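Side-chain contact in N-isopropylammelide isopropylaminohydrolase (Burkholderia multivorans ATCC 17616, PDB 6NBO), which belongs to the amidohydrolase family of metal-dependent hydrolases and carries zinc ions in a TIM-barrel-like domain: residues V203-A208 with A238-Q243. Residues are numbered along the deposited sequence; the frame is centred on the assembly and turned at random.
Sequences VLFGIA and AALGMQ
L240 and M242 each set CG anti to the carbonyl carbon (chi1 -64° and -70°), and both side chains thereby reach the ring of F205 on helix 197-211. In M242 this chi1 and the extended chi2 carry SD to the edge of the F205 ring; the bend at chi3 then turns only the terminal methyl CE. M242 SD lies 3.6 Å from F205 CD2 and 3.8 Å from F205 CE2. It stands 4.8 Å from the centroid of the F205 ring and 77° off its normal, which makes this an edge-on Met-aromatic contact. L240 adds a single methyl: its CD1 is 3.8 Å from F205 CD2 and 3.9 Å from F205 CB, so it packs against that side of F205, obliquely to the ring. The two segments meet through carbon and sulfur alone, without a hydrogen bond between them, and L215 of strand 215-219 touches both F205 and M242. Helix 223-239 ends in a Schellman motif at G241, which has positive phi and bonds back from its N to A238 O, and M242 centres an inverse gamma turn; this turning of the chain probably helps L240 and M242 meet one ring. Joining successive helices around the strand between them is characteristic of the beta/alpha barrel of amidohydrolases.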
loop_
_atom_site.group_PDB
_atom_site.type_symbol
_atom_site.label_atom_id
_atom_site.label_comp_id
_atom_site.label_asym_id
_atom_site.label_seq_id
_atom_site.Cartn_x
_atom_site.Cartn_y
_atom_site.Cartn_z
ATOM N N VAL A 203 -12.006 1.012 21.962
ATOM C CA VAL A 203 -10.807 0.277 22.377
ATOM C C VAL A 203 -9.653 0.550 21.415
ATOM O O VAL A 203 -8.535 0.880 21.829
ATOM C CB VAL A 203 -11.106 -1.229 22.493
ATOM C CG1 VAL A 203 -9.805 -2.038 22.532
ATOM C CG2 VAL A 203 -11.944 -1.522 23.747
ATOM N N LEU A 204 -9.912 0.432 20.115
ATOM C CA LEU A 204 -8.858 0.635 19.126
ATOM C C LEU A 204 -8.333 2.070 19.149
ATOM O O LEU A 204 -7.118 2.295 19.150
ATOM C CB LEU A 204 -9.387 0.280 17.740
ATOM C CG LEU A 204 -9.617 -1.201 17.463
ATOM C CD1 LEU A 204 -10.323 -1.364 16.116
ATOM C CD2 LEU A 204 -8.284 -1.949 17.486
ATOM N N PHE A 205 -9.229 3.064 19.141
ATOM C CA PHE A 205 -8.734 4.440 19.170
ATOM C C PHE A 205 -7.997 4.741 20.470
ATOM O O PHE A 205 -7.047 5.533 20.474
ATOM C CB PHE A 205 -9.875 5.443 18.941
ATOM C CG PHE A 205 -10.144 5.707 17.485
ATOM C CD1 PHE A 205 -10.919 4.830 16.739
ATOM C CD2 PHE A 205 -9.573 6.803 16.845
ATOM C CE1 PHE A 205 -11.148 5.056 15.381
ATOM C CE2 PHE A 205 -9.801 7.041 15.502
ATOM C CZ PHE A 205 -10.587 6.165 14.762
ATOM N N GLY A 206 -8.413 4.120 21.578
ATOM C CA GLY A 206 -7.702 4.321 22.828
ATOM C C GLY A 206 -6.269 3.831 22.746
ATOM O O GLY A 206 -5.340 4.513 23.188
ATOM N N ILE A 207 -6.067 2.654 22.162
ATOM C CA ILE A 207 -4.716 2.113 22.048
ATOM C C ILE A 207 -3.864 3.002 21.156
ATOM O O ILE A 207 -2.738 3.365 21.510
ATOM C CB ILE A 207 -4.754 0.667 21.528
ATOM C CG1 ILE A 207 -5.496 -0.235 22.518
ATOM C CG2 ILE A 207 -3.316 0.146 21.257
ATOM C CD1 ILE A 207 -5.831 -1.609 21.941
ATOM N N ALA A 208 -4.396 3.386 19.990
ATOM C CA ALA A 208 -3.618 4.219 19.079
ATOM C C ALA A 208 -3.292 5.563 19.714
ATOM O O ALA A 208 -2.172 6.071 19.578
ATOM C CB ALA A 208 -4.377 4.418 17.769
ATOM N N ALA A 238 -12.728 12.628 14.309
ATOM C CA ALA A 238 -12.913 14.060 14.509
ATOM C C ALA A 238 -12.783 14.431 15.981
ATOM O O ALA A 238 -12.117 15.413 16.324
ATOM C CB ALA A 238 -14.275 14.493 13.968
ATOM N N ALA A 239 -13.417 13.655 16.865
ATOM C CA ALA A 239 -13.412 13.992 18.287
ATOM C C ALA A 239 -11.994 14.017 18.853
ATOM O O ALA A 239 -11.660 14.875 19.679
ATOM C CB ALA A 239 -14.292 13.006 19.058
ATOM N N LEU A 240 -11.141 13.101 18.417
ATOM C CA LEU A 240 -9.762 13.044 18.888
ATOM C C LEU A 240 -8.806 13.903 18.066
ATOM O O LEU A 240 -7.598 13.881 18.324
ATOM C CB LEU A 240 -9.275 11.595 18.900
ATOM C CG LEU A 240 -10.036 10.706 19.884
ATOM C CD1 LEU A 240 -9.582 9.258 19.769
ATOM C CD2 LEU A 240 -9.847 11.225 21.304
ATOM N N GLY A 241 -9.312 14.658 17.096
ATOM C CA GLY A 241 -8.436 15.453 16.249
ATOM C C GLY A 241 -7.405 14.632 15.505
ATOM O O GLY A 241 -6.260 15.072 15.349
ATOM N N MET A 242 -7.782 13.448 15.034
ATOM C CA MET A 242 -6.825 12.566 14.363
ATOM C C MET A 242 -6.808 12.792 12.856
ATOM O O MET A 242 -6.945 11.879 12.041
ATOM C CB MET A 242 -7.119 11.119 14.716
ATOM C CG MET A 242 -6.770 10.822 16.161
ATOM S SD MET A 242 -6.779 9.083 16.545
ATOM C CE MET A 242 -5.346 8.529 15.624
ATOM N N GLN A 243 -6.584 14.058 12.519
ATOM C CA GLN A 243 -6.478 14.534 11.148
ATOM C C GLN A 243 -5.401 13.794 10.371
ATOM O O GLN A 243 -4.244 13.732 10.793
ATOM C CB GLN A 243 -6.152 16.030 11.185
ATOM C CG GLN A 243 -6.282 16.745 9.875
ATOM C CD GLN A 243 -7.722 16.913 9.465
ATOM O OE1 GLN A 243 -8.631 16.681 10.263
ATOM N NE2 GLN A 243 -7.943 17.311 8.215
#